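Local coordinates for protein putative citrate lyase (Ralstonia eutropha, PDB 3QQW) that probably acts as a magnesium-dependent citrate lyase-like enzyme, perhaps cleaving (S)-citramalyl-CoA, and is built on a TIM beta/alpha-barrel, at residues Ala113-Pro118 with Arg131-Val136; Gly197-Ala202 with Pro222-Cys227. All coordinates share one frame; numbering follows the deposited sequence.

Contact 1: residues Ala113-Pro118 with Arg131-Val136; sequences AYITVP and RYIGDV
Ile133 of helix 123-139 meets Ile115 and Val117 of strand 115-117, and these three apolar side chains make up the whole contact, all of it buried. Along 131-136, the residue before this point, Tyr132, turns to the neighbouring helix 97-107: its OH is hydrogen-bonded to Asp102, and its ring meets that of Trp97 nearly at right angles.

Ile133 then points to the strand. Its CG1 stands anti to the carbonyl carbon (chi1 -64°) and the chain runs on extended (chi2 163°), which carries CD1 further toward it, with CG2 as a second branch that also faces Ile115. Ile115 answers tip to tip. The branches pair crosswise: CG2 of Ile115 lies 3.8 Å from CD1 of Ile133, and CD1 of Ile115 lies 3.8 Å from CG2 of Ile133. The two delta methyls, CD1 of Ile115 and CD1 of Ile133, are also near, at 4.1 Å. Val117, two residues further along the strand on the same side, adds a looser touch, its CG2 4.3 Å from Ile133 CD1. Ile133 CD1 therefore borders both strand residues. With the CA atoms of Ile115 and Ile133 8.5 Å apart, the backbones stay well separated and side chains alone bridge them.

One helical turn past Tyr132, Val136 N bonds to Tyr132 O at 3.1 Å, and the Val136 side chain packs on Asp102 and Val105 of helix 97-107; Ile115 also touches Val105.

Contact of this kind, a strand's outward side chains against the helix that follows it, is the apolar layer between the strands and helices of a beta/alpha-barrel, here within the beta-alpha-beta unit formed by strand 115-117, helix 123-139 and strand 148-152.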
ATOM      1  N   ALA C 113     -18.386 -25.303  12.638  1.00 34.34           N
ATOM      2  CA  ALA C 113     -18.432 -23.857  12.817  1.00 32.81           C
ATOM      3  C   ALA C 113     -17.900 -23.113  11.581  1.00 36.18           C
ATOM      4  O   ALA C 113     -18.428 -22.052  11.233  1.00 37.52           O
ATOM      5  CB  ALA C 113     -17.635 -23.456  14.050  1.00 32.79           C
ATOM      6  N   TYR C 114     -16.847 -23.656  10.942  1.00 29.14           N
ATOM      7  CA  TYR C 114     -16.177 -23.067   9.785  1.00 28.86           C
ATOM      8  C   TYR C 114     -15.167 -24.026   9.181  1.00 36.60           C
ATOM      9  O   TYR C 114     -14.770 -25.011   9.818  1.00 35.68           O
ATOM     10  CB  TYR C 114     -15.447 -21.743  10.158  1.00 27.72           C
ATOM     11  CG  TYR C 114     -14.491 -21.889  11.308  1.00 27.26           C
ATOM     12  CD1 TYR C 114     -13.166 -22.275  11.099  1.00 29.03           C
ATOM     13  CD2 TYR C 114     -14.900 -21.638  12.616  1.00 27.97           C
ATOM     14  CE1 TYR C 114     -12.283 -22.443  12.167  1.00 27.91           C
ATOM     15  CE2 TYR C 114     -14.031 -21.816  13.690  1.00 27.53           C
ATOM     16  CZ  TYR C 114     -12.725 -22.218  13.460  1.00 31.68           C
ATOM     17  OH  TYR C 114     -11.862 -22.356  14.522  1.00 33.21           O
ATOM     18  N   ILE C 115     -14.699 -23.684   7.971  1.00 33.69           N
ATOM     19  CA  ILE C 115     -13.623 -24.395   7.300  1.00 32.83           C
ATOM     20  C   ILE C 115     -12.531 -23.368   7.038  1.00 36.96           C
ATOM     21  O   ILE C 115     -12.795 -22.287   6.505  1.00 36.22           O
ATOM     22  CB  ILE C 115     -14.079 -25.140   6.015  1.00 36.15           C
ATOM     23  CG1 ILE C 115     -14.857 -26.400   6.396  1.00 36.19           C
ATOM     24  CG2 ILE C 115     -12.890 -25.487   5.100  1.00 36.39           C
ATOM     25  CD1 ILE C 115     -15.674 -26.912   5.313  1.00 35.96           C
ATOM     26  N   THR C 116     -11.311 -23.707   7.451  1.00 34.14           N
ATOM     27  CA  THR C 116     -10.121 -22.902   7.235  1.00 33.43           C
ATOM     28  C   THR C 116      -9.438 -23.453   5.985  1.00 39.82           C
ATOM     29  O   THR C 116      -9.140 -24.652   5.903  1.00 40.46           O
ATOM     30  CB  THR C 116      -9.267 -22.877   8.474  1.00 34.97           C
ATOM     31  OG1 THR C 116     -10.026 -22.275   9.518  1.00 43.79           O
ATOM     32  CG2 THR C 116      -7.986 -22.097   8.274  1.00 33.08           C
ATOM     33  N   VAL C 117      -9.261 -22.576   4.988  1.00 36.16           N
ATOM     34  CA  VAL C 117      -8.660 -22.913   3.690  1.00 35.46           C
ATOM     35  C   VAL C 117      -7.239 -22.324   3.655  1.00 37.59           C
ATOM     36  O   VAL C 117      -7.062 -21.096   3.678  1.00 34.90           O
ATOM     37  CB  VAL C 117      -9.541 -22.406   2.516  1.00 37.60           C
ATOM     38  CG1 VAL C 117      -8.936 -22.747   1.164  1.00 39.62           C
ATOM     39  CG2 VAL C 117     -10.965 -22.916   2.629  1.00 35.33           C
ATOM     40  N   PRO C 118      -6.221 -23.181   3.534  1.00 36.19           N
ATOM     41  CA  PRO C 118      -4.846 -22.673   3.569  1.00 36.99           C
ATOM     42  C   PRO C 118      -4.173 -22.564   2.201  1.00 44.76           C
ATOM     43  O   PRO C 118      -4.594 -23.202   1.236  1.00 43.55           O
ATOM     44  CB  PRO C 118      -4.127 -23.745   4.388  1.00 38.44           C
ATOM     45  CG  PRO C 118      -4.818 -25.004   4.001  1.00 42.88           C
ATOM     46  CD  PRO C 118      -6.234 -24.657   3.564  1.00 38.49           C
ATOM     47  N   ARG C 131     -17.134 -22.774  -3.475  1.00 39.81           N
ATOM     48  CA  ARG C 131     -18.179 -23.337  -4.318  0.50 41.67           C
ATOM     49  C   ARG C 131     -18.352 -24.836  -3.984  1.00 47.30           C
ATOM     50  O   ARG C 131     -19.476 -25.325  -3.900  1.00 50.51           O
ATOM     51  CB  ARG C 131     -17.781 -23.111  -5.789  0.50 41.76           C
ATOM     52  CG  ARG C 131     -18.786 -23.518  -6.855  0.50 50.80           C
ATOM     53  CD  ARG C 131     -18.399 -22.898  -8.197  0.50 51.47           C
ATOM     54  NE  ARG C 131     -17.195 -23.495  -8.801  0.50 41.87           N
ATOM     55  CZ  ARG C 131     -16.049 -22.853  -9.027  0.50 43.94           C
ATOM     56  NH1 ARG C 131     -15.923 -21.571  -8.715  0.50 29.49           N
ATOM     57  NH2 ARG C 131     -15.026 -23.487  -9.572  0.50 27.19           N
ATOM     58  N   TYR C 132     -17.217 -25.559  -3.804  1.00 41.23           N
ATOM     59  CA  TYR C 132     -17.239 -26.984  -3.510  1.00 40.36           C
ATOM     60  C   TYR C 132     -17.831 -27.238  -2.118  1.00 44.41           C
ATOM     61  O   TYR C 132     -18.679 -28.110  -1.992  1.00 46.97           O
ATOM     62  CB  TYR C 132     -15.839 -27.619  -3.657  1.00 39.88           C
ATOM     63  CG  TYR C 132     -15.892 -29.130  -3.556  1.00 40.39           C
ATOM     64  CD1 TYR C 132     -16.346 -29.900  -4.622  1.00 43.45           C
ATOM     65  CD2 TYR C 132     -15.573 -29.784  -2.365  1.00 39.49           C
ATOM     66  CE1 TYR C 132     -16.467 -31.281  -4.514  1.00 43.87           C
ATOM     67  CE2 TYR C 132     -15.672 -31.167  -2.252  1.00 41.04           C
ATOM     68  CZ  TYR C 132     -16.130 -31.910  -3.324  1.00 52.25           C
ATOM     69  OH  TYR C 132     -16.233 -33.269  -3.204  1.00 57.07           O
ATOM     70  N   ILE C 133     -17.417 -26.463  -1.101  1.00 40.41           N
ATOM     71  CA  ILE C 133     -17.927 -26.523   0.285  1.00 39.76           C
ATOM     72  C   ILE C 133     -19.445 -26.283   0.257  1.00 47.00           C
ATOM     73  O   ILE C 133     -20.163 -27.056   0.867  1.00 49.46           O
ATOM     74  CB  ILE C 133     -17.189 -25.524   1.228  1.00 41.49           C
ATOM     75  CG1 ILE C 133     -15.685 -25.884   1.381  1.00 41.37           C
ATOM     76  CG2 ILE C 133     -17.844 -25.429   2.603  1.00 41.80           C
ATOM     77  CD1 ILE C 133     -14.814 -24.744   1.954  1.00 44.29           C
ATOM     78  N   GLY C 134     -19.906 -25.290  -0.526  1.00 43.85           N
ATOM     79  CA  GLY C 134     -21.312 -24.956  -0.712  1.00 43.58           C
ATOM     80  C   GLY C 134     -22.118 -26.120  -1.245  1.00 51.67           C
ATOM     81  O   GLY C 134     -23.198 -26.429  -0.712  1.00 52.50           O
ATOM     82  N   ASP C 135     -21.581 -26.807  -2.284  1.00 49.17           N
ATOM     83  CA  ASP C 135     -22.230 -27.964  -2.897  1.00 50.42           C
ATOM     84  C   ASP C 135     -22.394 -29.099  -1.893  1.00 49.96           C
ATOM     85  O   ASP C 135     -23.486 -29.666  -1.761  1.00 49.58           O
ATOM     86  CB  ASP C 135     -21.431 -28.458  -4.114  1.00 54.58           C
ATOM     87  CG  ASP C 135     -21.428 -27.554  -5.322  1.00 69.31           C
ATOM     88  OD1 ASP C 135     -22.324 -26.682  -5.411  1.00 71.88           O
ATOM     89  OD2 ASP C 135     -20.543 -27.736  -6.193  1.00 74.72           O
ATOM     90  N   VAL C 136     -21.319 -29.404  -1.162  1.00 45.55           N
ATOM     91  CA  VAL C 136     -21.293 -30.470  -0.145  1.00 44.28           C
ATOM     92  C   VAL C 136     -22.233 -30.083   1.034  1.00 47.33           C
ATOM     93  O   VAL C 136     -23.016 -30.933   1.491  1.00 46.48           O
ATOM     94  CB  VAL C 136     -19.842 -30.820   0.310  1.00 44.52           C
ATOM     95  CG1 VAL C 136     -19.869 -31.954   1.319  1.00 43.40           C
ATOM     96  CG2 VAL C 136     -18.965 -31.213  -0.889  1.00 44.66           C
TER

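Contact 2: residues Gly197-Ala202 with Pro222-Cys227; sequences GQFEHA and PAHNVC
Gln198 and Phe199 of the loop leading into helix 202-217 meet His224 and Asn225, where strand 221-224 gives way to the loop that follows, on the side of the TIM barrel where active sites of this fold lie. Consistent with that, the Asn225 side chain is about 8 Å from that of Glu153, which is predicted to bind magnesium and the substrate.

Gly197 opens a short 3-10 turn, its O accepting from Glu200 N at 3.1 Å and from His201 N at 2.8 Å. Gln198 follows, and its CG, set between the backbone N and the carbonyl carbon, begins a side chain that is directed at the strand and bent at chi2. OE1 then takes a nearly straight bond from Asn225 ND2 (3.0 Å, 170° at the hydrogen), while NE2 is hydrogen-bonded to Ser195 OG; held at both ends, the amide has its rotation fixed. The Gln198 O atom and His224 NE2 share Lys208 NZ as a partner, so that lysine joins loop and strand a second time.

The Phe199 ring passes the imidazole of His224 with planes 11° apart, yet the centroids are 5.3 Å from each other and the rings barely overlap. They touch instead at Phe199 CE1 and His224 NE2, 3.4 Å apart.

His201, the N-cap of helix 202-217, accepts on ND1 from Leu203 N. On the strand side, the Asn225 side chain lies against the residue before it: its OD1 sits 3.2 Å above the plane of the His224 ring, offset toward the rim.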
ATOM      1  N   GLY C 197      10.051  -7.403  14.479  1.00 51.48           N
ATOM      2  CA  GLY C 197      10.190  -7.431  13.020  1.00 50.33           C
ATOM      3  C   GLY C 197       8.938  -7.739  12.219  1.00 53.96           C
ATOM      4  O   GLY C 197       8.726  -7.164  11.145  1.00 55.92           O
ATOM      5  N   GLN C 198       8.092  -8.637  12.723  1.00 46.46           N
ATOM      6  CA  GLN C 198       6.850  -9.035  12.048  1.00 42.96           C
ATOM      7  C   GLN C 198       5.818  -7.902  12.031  1.00 43.37           C
ATOM      8  O   GLN C 198       4.821  -7.989  11.297  1.00 39.29           O
ATOM      9  CB  GLN C 198       6.260 -10.289  12.691  1.00 43.50           C
ATOM     10  CG  GLN C 198       5.975 -10.174  14.191  1.00 37.35           C
ATOM     11  CD  GLN C 198       4.752 -10.993  14.541  1.00 50.11           C
ATOM     12  OE1 GLN C 198       3.879 -11.283  13.701  1.00 39.33           O
ATOM     13  NE2 GLN C 198       4.672 -11.407  15.775  1.00 40.08           N
ATOM     14  N   PHE C 199       6.089  -6.825  12.804  1.00 39.75           N
ATOM     15  CA  PHE C 199       5.236  -5.645  12.884  1.00 38.42           C
ATOM     16  C   PHE C 199       5.915  -4.424  12.272  1.00 45.32           C
ATOM     17  O   PHE C 199       5.321  -3.338  12.277  1.00 45.72           O
ATOM     18  CB  PHE C 199       4.899  -5.359  14.352  1.00 40.63           C
ATOM     19  CG  PHE C 199       4.058  -6.408  15.038  1.00 41.81           C
ATOM     20  CD1 PHE C 199       2.748  -6.658  14.623  1.00 43.17           C
ATOM     21  CD2 PHE C 199       4.533  -7.078  16.163  1.00 43.04           C
ATOM     22  CE1 PHE C 199       1.962  -7.618  15.283  1.00 43.39           C
ATOM     23  CE2 PHE C 199       3.735  -8.016  16.826  1.00 44.57           C
ATOM     24  CZ  PHE C 199       2.469  -8.293  16.380  1.00 40.70           C
ATOM     25  N   GLU C 200       7.162  -4.588  11.766  1.00 44.90           N
ATOM     26  CA  GLU C 200       7.995  -3.476  11.303  1.00 47.23           C
ATOM     27  C   GLU C 200       8.643  -3.656   9.919  1.00 52.45           C
ATOM     28  O   GLU C 200       8.882  -2.643   9.255  1.00 54.58           O
ATOM     29  CB  GLU C 200       9.086  -3.178  12.332  1.00 50.63           C
ATOM     30  CG  GLU C 200       8.509  -2.554  13.598  1.00 63.42           C
ATOM     31  CD  GLU C 200       9.364  -2.611  14.849  1.00 82.48           C
ATOM     32  OE1 GLU C 200      10.581  -2.893  14.745  1.00 80.89           O
ATOM     33  OE2 GLU C 200       8.814  -2.342  15.939  1.00 75.36           O
ATOM     34  N   HIS C 201       8.930  -4.898   9.482  1.00 46.80           N
ATOM     35  CA  HIS C 201       9.501  -5.139   8.148  1.00 45.52           C
ATOM     36  C   HIS C 201       8.501  -4.622   7.106  1.00 46.73           C
ATOM     37  O   HIS C 201       7.317  -4.965   7.169  1.00 45.73           O
ATOM     38  CB  HIS C 201       9.825  -6.631   7.941  1.00 45.77           C
ATOM     39  CG  HIS C 201      10.560  -6.928   6.671  1.00 49.34           C
ATOM     40  ND1 HIS C 201       9.912  -6.971   5.436  1.00 49.97           N
ATOM     41  CD2 HIS C 201      11.873  -7.181   6.481  1.00 53.20           C
ATOM     42  CE1 HIS C 201      10.853  -7.245   4.543  1.00 50.56           C
ATOM     43  NE2 HIS C 201      12.049  -7.378   5.121  1.00 53.08           N
ATOM     44  N   ALA C 202       8.973  -3.764   6.198  1.00 42.51           N
ATOM     45  CA  ALA C 202       8.169  -3.092   5.178  1.00 41.06           C
ATOM     46  C   ALA C 202       7.237  -4.034   4.413  1.00 43.92           C
ATOM     47  O   ALA C 202       6.082  -3.672   4.193  1.00 43.15           O
ATOM     48  CB  ALA C 202       9.081  -2.364   4.210  1.00 42.56           C
ATOM     49  N   PRO C 222     -10.334  -9.681  10.380  1.00 36.09           N
ATOM     50  CA  PRO C 222      -8.927 -10.006  10.075  1.00 35.02           C
ATOM     51  C   PRO C 222      -8.294 -10.717  11.284  1.00 38.49           C
ATOM     52  O   PRO C 222      -8.398 -10.223  12.401  1.00 37.36           O
ATOM     53  CB  PRO C 222      -8.301  -8.636   9.783  1.00 37.31           C
ATOM     54  CG  PRO C 222      -9.272  -7.609  10.401  1.00 42.31           C
ATOM     55  CD  PRO C 222     -10.461  -8.334  10.968  1.00 37.55           C
ATOM     56  N   ALA C 223      -7.669 -11.898  11.068  1.00 36.48           N
ATOM     57  CA  ALA C 223      -7.042 -12.656  12.144  1.00 35.93           C
ATOM     58  C   ALA C 223      -5.531 -12.702  11.998  1.00 39.47           C
ATOM     59  O   ALA C 223      -4.983 -12.804  10.889  1.00 39.33           O
ATOM     60  CB  ALA C 223      -7.607 -14.052  12.222  1.00 36.45           C
ATOM     61  N   HIS C 224      -4.859 -12.536  13.154  1.00 35.05           N
ATOM     62  CA  HIS C 224      -3.411 -12.480  13.235  1.00 34.56           C
ATOM     63  C   HIS C 224      -2.805 -13.859  13.464  1.00 39.70           C
ATOM     64  O   HIS C 224      -3.439 -14.722  14.049  1.00 39.09           O
ATOM     65  CB  HIS C 224      -3.005 -11.516  14.351  1.00 35.38           C
ATOM     66  CG  HIS C 224      -1.564 -11.093  14.288  1.00 38.55           C
ATOM     67  ND1 HIS C 224      -0.652 -11.504  15.238  1.00 40.54           N
ATOM     68  CD2 HIS C 224      -0.930 -10.302  13.389  1.00 39.22           C
ATOM     69  CE1 HIS C 224       0.507 -10.982  14.868  1.00 40.30           C
ATOM     70  NE2 HIS C 224       0.389 -10.251  13.768  1.00 39.64           N
ATOM     71  N   ASN C 225      -1.571 -14.061  12.975  1.00 39.30           N
ATOM     72  CA  ASN C 225      -0.748 -15.273  13.143  1.00 39.88           C
ATOM     73  C   ASN C 225      -0.404 -15.459  14.634  1.00 42.94           C
ATOM     74  O   ASN C 225      -0.534 -14.519  15.416  1.00 41.31           O
ATOM     75  CB  ASN C 225       0.537 -15.170  12.299  1.00 39.93           C
ATOM     76  CG  ASN C 225       1.195 -13.815  12.410  1.00 49.83           C
ATOM     77  OD1 ASN C 225       0.696 -12.823  11.880  1.00 44.12           O
ATOM     78  ND2 ASN C 225       2.301 -13.733  13.129  1.00 36.84           N
ATOM     79  N   VAL C 226       0.034 -16.666  15.012  1.00 40.11           N
ATOM     80  CA  VAL C 226       0.382 -17.038  16.388  1.00 40.82           C
ATOM     81  C   VAL C 226       1.574 -16.247  16.936  1.00 49.17           C
ATOM     82  O   VAL C 226       2.385 -15.668  16.190  1.00 50.18           O
ATOM     83  CB  VAL C 226       0.706 -18.565  16.479  1.00 44.54           C
ATOM     84  CG1 VAL C 226      -0.506 -19.432  16.106  1.00 42.81           C
ATOM     85  CG2 VAL C 226       1.913 -18.934  15.615  1.00 44.38           C
ATOM     86  N   CYS C 227       1.709 -16.288  18.255  1.00 47.91           N
ATOM     87  CA  CYS C 227       2.897 -15.816  18.937  1.00 49.00           C
ATOM     88  C   CYS C 227       3.771 -17.061  19.090  1.00 54.86           C
ATOM     89  O   CYS C 227       3.258 -18.133  19.433  1.00 53.70           O
ATOM     90  CB  CYS C 227       2.572 -15.161  20.276  1.00 50.19           C
ATOM     91  SG  CYS C 227       4.045 -14.631  21.203  1.00 56.92           S
TER

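Overall arrangement
Both contacts are buried and both reach the same eight-stranded barrel, on opposite sides of the chain's centre, with their own centres 26 Å apart and their nearest atoms about 9 Å apart. Contact 1 sits in the layer between strand and helix and is wholly apolar, its three residues relying on the fit of methyl groups. Contact 2 holds the end of another strand to a loop through amides and two rings, with a lysine bound to both sides, so it combines a directional amide hydrogen bond with a ring contact. Its surroundings also extend to a neighbouring subunit, which packs on His201 and Ala202, whereas no other chain of the assembly touches the segments of contact 1.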